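Local structure of Two-component system sensor histidine kinase (Bacteroides thetaiotaomicron, 3OTT) at residues Asn408-Thr413 / Ser454-Ala459; Ala459-Ser464 / Arg501-Thr506. The protein probably senses saccharides through its extracellular beta-propeller region, present here, and passes the signal to predicted histidine kinase and DNA-binding parts that would regulate transcription. One frame throughout, in Å; residues are numbered along the deposited sequence.

Contact 1: Asn408-Thr413 / Ser454-Ala459; sequences NIVDNT and SGQYIA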
ATOM      1  N   ASN B 408      -6.717 -16.328 -30.461  1.00 19.81           N
ATOM      2  CA  ASN B 408      -5.617 -16.226 -31.431  1.00 21.36           C
ATOM      3  C   ASN B 408      -6.214 -16.195 -32.882  1.00 20.83           C
ATOM      4  O   ASN B 408      -6.862 -17.182 -33.303  1.00 21.81           O
ATOM      5  CB  ASN B 408      -4.729 -17.493 -31.372  1.00 22.41           C
ATOM      6  CG  ASN B 408      -4.020 -17.697 -30.034  1.00 29.13           C
ATOM      7  OD1 ASN B 408      -3.269 -16.813 -29.556  1.00 32.54           O
ATOM      8  ND2 ASN B 408      -4.223 -18.910 -29.431  1.00 30.26           N
ATOM      9  N   ILE B 409      -5.944 -15.148 -33.633  1.00 18.78           N
ATOM     10  CA  ILE B 409      -6.479 -14.961 -34.978  1.00 19.97           C
ATOM     11  C   ILE B 409      -5.363 -14.735 -35.992  1.00 20.63           C
ATOM     12  O   ILE B 409      -4.487 -13.899 -35.766  1.00 21.14           O
ATOM     13  CB  ILE B 409      -7.407 -13.722 -34.973  1.00 18.62           C
ATOM     14  CG1 ILE B 409      -8.642 -13.987 -34.087  1.00 17.74           C
ATOM     15  CG2 ILE B 409      -7.743 -13.256 -36.385  1.00 16.84           C
ATOM     16  CD1 ILE B 409      -9.366 -12.702 -33.686  1.00 12.08           C
ATOM     17  N   VAL B 410      -5.381 -15.477 -37.094  1.00 22.14           N
ATOM     18  CA  VAL B 410      -4.405 -15.306 -38.165  1.00 23.17           C
ATOM     19  C   VAL B 410      -5.101 -15.088 -39.502  1.00 23.11           C
ATOM     20  O   VAL B 410      -6.261 -15.438 -39.636  1.00 24.14           O
ATOM     21  CB  VAL B 410      -3.449 -16.511 -38.295  1.00 24.61           C
ATOM     22  CG1 VAL B 410      -2.668 -16.730 -36.988  1.00 25.13           C
ATOM     23  CG2 VAL B 410      -4.192 -17.751 -38.673  1.00 25.80           C
ATOM     24  N   ASP B 411      -4.409 -14.508 -40.490  1.00 21.75           N
ATOM     25  CA  ASP B 411      -4.985 -14.435 -41.837  1.00 21.97           C
ATOM     26  C   ASP B 411      -4.990 -15.822 -42.499  1.00 21.96           C
ATOM     27  O   ASP B 411      -4.359 -16.766 -42.005  1.00 22.30           O
ATOM     28  CB  ASP B 411      -4.216 -13.398 -42.682  1.00 21.16           C
ATOM     29  CG  ASP B 411      -2.898 -13.941 -43.192  1.00 23.45           C
ATOM     30  OD1 ASP B 411      -2.073 -14.402 -42.374  1.00 25.33           O
ATOM     31  OD2 ASP B 411      -2.713 -13.991 -44.421  1.00 26.23           O
ATOM     32  N   ASN B 412      -5.664 -15.955 -43.630  1.00 23.17           N
ATOM     33  CA  ASN B 412      -5.730 -17.263 -44.348  1.00 24.47           C
ATOM     34  C   ASN B 412      -4.370 -17.848 -44.807  1.00 25.05           C
ATOM     35  O   ASN B 412      -4.243 -19.068 -44.904  1.00 25.61           O
ATOM     36  CB  ASN B 412      -6.685 -17.188 -45.566  1.00 26.11           C
ATOM     37  CG  ASN B 412      -6.226 -16.193 -46.609  1.00 28.61           C
ATOM     38  OD1 ASN B 412      -6.272 -14.999 -46.386  1.00 35.26           O
ATOM     39  ND2 ASN B 412      -5.737 -16.689 -47.747  1.00 34.65           N
ATOM     40  N   THR B 413      -3.374 -16.995 -45.086  1.00 23.91           N
ATOM     41  CA  THR B 413      -2.042 -17.488 -45.526  1.00 24.86           C
ATOM     42  C   THR B 413      -1.239 -17.956 -44.288  1.00 24.93           C
ATOM     43  O   THR B 413      -0.231 -18.629 -44.398  1.00 24.45           O
ATOM     44  CB  THR B 413      -1.169 -16.391 -46.273  1.00 24.47           C
ATOM     45  OG1 THR B 413      -0.850 -15.327 -45.358  1.00 22.71           O
ATOM     46  CG2 THR B 413      -1.847 -15.802 -47.533  1.00 23.30           C
ATOM     47  N   SER B 454     -11.030 -24.105 -32.003  1.00 45.03           N
ATOM     48  CA  SER B 454      -9.749 -24.349 -32.646  1.00 45.46           C
ATOM     49  C   SER B 454      -8.448 -23.823 -31.957  1.00 43.89           C
ATOM     50  O   SER B 454      -7.358 -24.371 -32.152  1.00 44.57           O
ATOM     51  CB  SER B 454      -9.814 -23.808 -34.065  1.00 45.28           C
ATOM     52  OG  SER B 454      -8.727 -24.317 -34.802  1.00 49.31           O
ATOM     53  N   GLY B 455      -8.498 -22.756 -31.185  1.00 41.47           N
ATOM     54  CA  GLY B 455      -7.204 -22.332 -30.626  1.00 39.03           C
ATOM     55  C   GLY B 455      -6.355 -21.488 -31.581  1.00 35.76           C
ATOM     56  O   GLY B 455      -5.451 -20.772 -31.144  1.00 35.88           O
ATOM     57  N   GLN B 456      -6.636 -21.608 -32.873  1.00 33.22           N
ATOM     58  CA  GLN B 456      -6.316 -20.598 -33.851  1.00 29.65           C
ATOM     59  C   GLN B 456      -7.547 -20.282 -34.787  1.00 27.06           C
ATOM     60  O   GLN B 456      -8.042 -21.129 -35.509  1.00 27.62           O
ATOM     61  CB  GLN B 456      -5.134 -21.092 -34.666  1.00 31.45           C
ATOM     62  CG  GLN B 456      -4.450 -20.042 -35.534  1.00 33.68           C
ATOM     63  CD  GLN B 456      -3.217 -20.609 -36.289  1.00 38.99           C
ATOM     64  OE1 GLN B 456      -3.330 -21.552 -37.085  1.00 39.48           O
ATOM     65  NE2 GLN B 456      -2.056 -20.009 -36.054  1.00 40.38           N
ATOM     66  N   TYR B 457      -8.012 -19.057 -34.830  1.00 23.49           N
ATOM     67  CA  TYR B 457      -9.094 -18.733 -35.746  1.00 21.47           C
ATOM     68  C   TYR B 457      -8.611 -18.137 -37.090  1.00 20.55           C
ATOM     69  O   TYR B 457      -7.804 -17.184 -37.102  1.00 17.88           O
ATOM     70  CB  TYR B 457     -10.042 -17.756 -35.082  1.00 19.53           C
ATOM     71  CG  TYR B 457     -11.309 -17.635 -35.866  1.00 24.97           C
ATOM     72  CD1 TYR B 457     -12.292 -18.642 -35.773  1.00 26.42           C
ATOM     73  CD2 TYR B 457     -11.525 -16.570 -36.749  1.00 23.37           C
ATOM     74  CE1 TYR B 457     -13.440 -18.562 -36.491  1.00 31.23           C
ATOM     75  CE2 TYR B 457     -12.690 -16.500 -37.488  1.00 27.91           C
ATOM     76  CZ  TYR B 457     -13.646 -17.505 -37.338  1.00 32.58           C
ATOM     77  OH  TYR B 457     -14.824 -17.507 -38.063  1.00 38.80           O
ATOM     78  N   ILE B 458      -9.126 -18.649 -38.208  1.00 18.73           N
ATOM     79  CA  ILE B 458      -8.793 -18.047 -39.494  1.00 18.09           C
ATOM     80  C   ILE B 458      -9.806 -16.966 -39.957  1.00 17.56           C
ATOM     81  O   ILE B 458     -10.990 -17.251 -40.211  1.00 17.85           O
ATOM     82  CB  ILE B 458      -8.609 -19.087 -40.637  1.00 19.02           C
ATOM     83  CG1 ILE B 458      -7.844 -20.352 -40.178  1.00 18.69           C
ATOM     84  CG2 ILE B 458      -8.025 -18.405 -41.880  1.00 17.34           C
ATOM     85  CD1 ILE B 458      -6.324 -20.219 -39.949  1.00 16.25           C
ATOM     86  N   ALA B 459      -9.315 -15.745 -40.090  1.00 16.09           N
ATOM     87  CA  ALA B 459     -10.128 -14.569 -40.336  1.00 16.35           C
ATOM     88  C   ALA B 459     -10.720 -14.643 -41.700  1.00 17.81           C
ATOM     89  O   ALA B 459     -10.019 -14.976 -42.627  1.00 17.77           O
ATOM     90  CB  ALA B 459      -9.278 -13.311 -40.268  1.00 14.65           C
TER
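Asn-408, Ile-409 and Val-410 run beside Gln-456 to Ala-459 as a short parallel pairing, in which Ile-409 bridges Tyr-457 and Val-410 bridges Ile-458. The backbone bonds are near-straight and span 2.7 to 3.1 Å: Tyr-457 N gives to Asn-408 O, Val-410 N to Tyr-457 O and Ala-459 N to Val-410 O. A side-chain amide adds a fourth, Asn-408 ND2 to Gly-455 O at 2.8 Å, with the acceptor close to the Asn-408 amide plane. Gly-455 has a positive phi of 82°, a turn that suits glycine.

Apolar contacts flank the pairing. On one face Ile-409 and Tyr-457 lie side by side, CG1 near CB, and Ile-409 CG2 reaches Ala-459 CB; Phe-442 and Leu-449 also touch Ile-409 here. On the other, Val-410 CG2 meets Ile-458 CD1 at 3.5 Å. The extended Gln-456 chain (chi2 178°) crosses Val-410 at about a right angle, its NE2 3.5 Å from Val-410 CG1. Beyond the strand, Ile-458 CG2 packs on Asn-412 CA.

Outermost strands of two successive four-stranded antiparallel sheets are thus joined edge to edge, a local parallel seam between neighbouring blades of a beta-propeller.

Contact 2: Ala459-Ser464 / Arg501-Thr506; sequences AEQNYS and RTREVT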
ATOM      1  N   ALA B 459      -9.315 -15.745 -40.090  1.00 16.09           N
ATOM      2  CA  ALA B 459     -10.128 -14.569 -40.336  1.00 16.35           C
ATOM      3  C   ALA B 459     -10.720 -14.643 -41.700  1.00 17.81           C
ATOM      4  O   ALA B 459     -10.019 -14.976 -42.627  1.00 17.77           O
ATOM      5  CB  ALA B 459      -9.278 -13.311 -40.268  1.00 14.65           C
ATOM      6  N   GLU B 460     -11.976 -14.234 -41.838  1.00 18.84           N
ATOM      7  CA  GLU B 460     -12.632 -14.207 -43.147  1.00 21.98           C
ATOM      8  C   GLU B 460     -11.893 -13.244 -44.117  1.00 21.40           C
ATOM      9  O   GLU B 460     -11.770 -13.521 -45.299  1.00 21.47           O
ATOM     10  CB  GLU B 460     -14.122 -13.797 -42.997  1.00 22.08           C
ATOM     11  CG  GLU B 460     -15.087 -14.935 -42.493  1.00 24.56           C
ATOM     12  CD  GLU B 460     -14.937 -15.326 -41.003  1.00 25.21           C
ATOM     13  OE1 GLU B 460     -14.262 -14.665 -40.201  1.00 24.01           O
ATOM     14  OE2 GLU B 460     -15.497 -16.351 -40.601  1.00 30.28           O
ATOM     15  N   GLN B 461     -11.426 -12.107 -43.602  1.00 20.88           N
ATOM     16  CA  GLN B 461     -10.843 -11.068 -44.453  1.00 21.30           C
ATOM     17  C   GLN B 461      -9.677 -10.462 -43.744  1.00 20.19           C
ATOM     18  O   GLN B 461      -9.653 -10.382 -42.494  1.00 17.91           O
ATOM     19  CB  GLN B 461     -11.849  -9.930 -44.773  1.00 20.78           C
ATOM     20  CG  GLN B 461     -13.110 -10.339 -45.597  1.00 27.53           C
ATOM     21  CD  GLN B 461     -14.058  -9.132 -45.985  1.00 31.12           C
ATOM     22  OE1 GLN B 461     -14.239  -8.187 -45.220  1.00 29.95           O
ATOM     23  NE2 GLN B 461     -14.641  -9.192 -47.177  1.00 32.13           N
ATOM     24  N   ASN B 462      -8.754  -9.923 -44.538  1.00 20.86           N
ATOM     25  CA  ASN B 462      -7.601  -9.170 -43.977  1.00 20.68           C
ATOM     26  C   ASN B 462      -7.336  -8.037 -44.918  1.00 20.30           C
ATOM     27  O   ASN B 462      -7.471  -8.175 -46.123  1.00 20.25           O
ATOM     28  CB  ASN B 462      -6.391 -10.123 -43.721  1.00 21.69           C
ATOM     29  CG  ASN B 462      -5.064  -9.374 -43.339  1.00 27.92           C
ATOM     30  OD1 ASN B 462      -4.110  -9.317 -44.160  1.00 35.84           O
ATOM     31  ND2 ASN B 462      -4.991  -8.830 -42.105  1.00 22.06           N
ATOM     32  N   TYR B 463      -7.078  -6.850 -44.384  1.00 20.63           N
ATOM     33  CA  TYR B 463      -6.674  -5.719 -45.225  1.00 20.62           C
ATOM     34  C   TYR B 463      -5.184  -5.481 -44.945  1.00 20.74           C
ATOM     35  O   TYR B 463      -4.800  -5.386 -43.779  1.00 20.09           O
ATOM     36  CB  TYR B 463      -7.499  -4.456 -44.881  1.00 19.71           C
ATOM     37  CG  TYR B 463      -8.897  -4.451 -45.468  1.00 22.94           C
ATOM     38  CD1 TYR B 463     -10.006  -4.860 -44.718  1.00 22.83           C
ATOM     39  CD2 TYR B 463      -9.115  -4.071 -46.803  1.00 23.70           C
ATOM     40  CE1 TYR B 463     -11.299  -4.876 -45.275  1.00 22.01           C
ATOM     41  CE2 TYR B 463     -10.371  -4.120 -47.360  1.00 24.11           C
ATOM     42  CZ  TYR B 463     -11.459  -4.512 -46.593  1.00 25.73           C
ATOM     43  OH  TYR B 463     -12.698  -4.498 -47.181  1.00 29.47           O
ATOM     44  N   SER B 464      -4.360  -5.313 -45.988  1.00 21.43           N
ATOM     45  CA  SER B 464      -2.937  -5.086 -45.778  1.00 21.32           C
ATOM     46  C   SER B 464      -2.295  -4.231 -46.900  1.00 22.80           C
ATOM     47  O   SER B 464      -2.995  -3.781 -47.814  1.00 21.77           O
ATOM     48  CB  SER B 464      -2.253  -6.427 -45.756  1.00 19.75           C
ATOM     49  OG  SER B 464      -2.313  -6.976 -47.049  1.00 23.97           O
ATOM     50  N   ARG B 501     -17.878  -2.898 -48.664  1.00 27.59           N
ATOM     51  CA  ARG B 501     -18.716  -3.646 -49.599  1.00 29.49           C
ATOM     52  C   ARG B 501     -17.979  -3.965 -50.890  1.00 30.51           C
ATOM     53  O   ARG B 501     -18.068  -5.078 -51.372  1.00 31.61           O
ATOM     54  CB  ARG B 501     -20.030  -2.894 -49.879  1.00 31.22           C
ATOM     55  CG  ARG B 501     -21.020  -2.896 -48.648  1.00 33.20           C
ATOM     56  CD  ARG B 501     -22.090  -1.757 -48.695  1.00 40.31           C
ATOM     57  NE  ARG B 501     -21.573  -0.474 -49.217  1.00 42.59           N
ATOM     58  CZ  ARG B 501     -20.980   0.470 -48.490  1.00 40.76           C
ATOM     59  NH1 ARG B 501     -20.813   0.323 -47.175  1.00 39.42           N
ATOM     60  NH2 ARG B 501     -20.564   1.575 -49.089  1.00 41.46           N
ATOM     61  N   THR B 502     -17.236  -3.003 -51.439  1.00 29.75           N
ATOM     62  CA  THR B 502     -16.422  -3.221 -52.648  1.00 28.96           C
ATOM     63  C   THR B 502     -14.966  -3.579 -52.280  1.00 28.48           C
ATOM     64  O   THR B 502     -14.220  -4.108 -53.092  1.00 28.39           O
ATOM     65  CB  THR B 502     -16.390  -1.940 -53.520  1.00 29.24           C
ATOM     66  OG1 THR B 502     -16.002  -0.842 -52.696  1.00 27.93           O
ATOM     67  CG2 THR B 502     -17.780  -1.613 -54.151  1.00 29.31           C
ATOM     68  N   ARG B 503     -14.558  -3.240 -51.059  1.00 27.28           N
ATOM     69  CA  ARG B 503     -13.240  -3.520 -50.552  1.00 27.46           C
ATOM     70  C   ARG B 503     -12.239  -2.513 -51.107  1.00 27.05           C
ATOM     71  O   ARG B 503     -11.023  -2.707 -50.970  1.00 26.63           O
ATOM     72  CB  ARG B 503     -12.796  -4.951 -50.874  1.00 28.20           C
ATOM     73  CG  ARG B 503     -13.709  -6.024 -50.272  1.00 33.25           C
ATOM     74  CD  ARG B 503     -12.924  -7.305 -50.058  1.00 38.78           C
ATOM     75  NE  ARG B 503     -11.968  -7.117 -48.961  1.00 41.99           N
ATOM     76  CZ  ARG B 503     -10.911  -7.901 -48.698  1.00 43.61           C
ATOM     77  NH1 ARG B 503     -10.627  -8.958 -49.469  1.00 42.70           N
ATOM     78  NH2 ARG B 503     -10.131  -7.603 -47.650  1.00 42.53           N
ATOM     79  N   GLU B 504     -12.750  -1.472 -51.754  1.00 26.40           N
ATOM     80  CA  GLU B 504     -11.906  -0.404 -52.237  1.00 27.32           C
ATOM     81  C   GLU B 504     -11.317   0.398 -51.055  1.00 25.48           C
ATOM     82  O   GLU B 504     -12.038   0.730 -50.071  1.00 24.81           O
ATOM     83  CB  GLU B 504     -12.721   0.528 -53.138  1.00 28.31           C
ATOM     84  CG  GLU B 504     -11.823   1.513 -53.901  1.00 37.22           C
ATOM     85  CD  GLU B 504     -12.576   2.664 -54.601  1.00 48.10           C
ATOM     86  OE1 GLU B 504     -13.658   2.436 -55.223  1.00 51.22           O
ATOM     87  OE2 GLU B 504     -12.047   3.802 -54.537  1.00 51.54           O
ATOM     88  N   VAL B 505     -10.033   0.723 -51.179  1.00 24.31           N
ATOM     89  CA  VAL B 505      -9.284   1.537 -50.228  1.00 22.40           C
ATOM     90  C   VAL B 505      -8.786   2.823 -50.871  1.00 23.76           C
ATOM     91  O   VAL B 505      -8.047   2.785 -51.855  1.00 23.84           O
ATOM     92  CB  VAL B 505      -8.065   0.781 -49.679  1.00 21.34           C
ATOM     93  CG1 VAL B 505      -7.459   1.539 -48.477  1.00 15.93           C
ATOM     94  CG2 VAL B 505      -8.473  -0.672 -49.275  1.00 21.92           C
ATOM     95  N   THR B 506      -9.147   3.965 -50.292  1.00 23.67           N
ATOM     96  CA  THR B 506      -8.683   5.228 -50.830  1.00 25.18           C
ATOM     97  C   THR B 506      -7.861   6.018 -49.761  1.00 24.08           C
ATOM     98  O   THR B 506      -8.244   6.049 -48.595  1.00 23.58           O
ATOM     99  CB  THR B 506      -9.859   6.086 -51.279  1.00 26.33           C
ATOM    100  OG1 THR B 506     -10.776   5.288 -52.034  1.00 30.86           O
ATOM    101  CG2 THR B 506      -9.350   7.242 -52.185  1.00 27.18           C
TER
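Tyr-463 and Arg-503 make the nearest backbone approach, with CA atoms 8.7 Å apart, too far for strand pairing, so side chains must span the gap between the fourth strands of two successive beta-propeller blades. Arg-503 does most of the spanning. It occupies a G1 beta bulge with Glu-504, both facing Asn-499, and has a positive phi.

The arginine chain bends at its third torsion (chi3 70°), which brings NE to the phenol oxygen, lying near the guanidinium plane at its edge; NE gives a weak but straight bond to Tyr-463 OH at 3.2 Å. The guanidinium stands steeply to the phenol ring, the planes 73° apart, and its NH2 sits over the ring centre, 3.4 Å above the plane. The cation-pi contact is consequently off-centre for CZ, 4.4 Å from the centroid, and made by one nitrogen rather than by a flat stack. A quite different relation holds on a face of the guanidinium itself, where the amide of Gln-461 lies nearly parallel, with Gln-461 NE2 3.8 Å from Arg-503 NE.

Val-505 adds a looser apolar touch, its CG2 4.3 Å from Tyr-463 CD2. Asn-467, in the loop after strand 457-463, packs on Arg-503, and its ND2 also donates to Asn-462 O. That carbonyl oxygen has a further donor in Arg-503 NH2, 3.1 Å away: the oxygen lies in the guanidinium plane, whereas NH2 stands well above the carbonyl plane, 56° out of it.

How the contacts relate
Followed from the N terminus, the chain finishes one blade with strand 403-410, builds strands 421-426, 431-436 and 441-445 of the next, and returns through helix 446-451 to strand 457-463, where contact 1 closes the loop. Contact 2 opens at Ala-459, the residue both share, and closes after the strands 474-479, 485-489 and 495-499 have led to strand 504-508. The loops are therefore in series, neither nested nor crossed, and the centres of the two contacts lie about 17 Å apart. Strand 457-463 serves both, its start facing the preceding blade and its end the following one, so three consecutive propeller blades are tied through their outer strands. Asp-411 CB and Asn-462 CB pack 4.1 Å apart where the contacts meet.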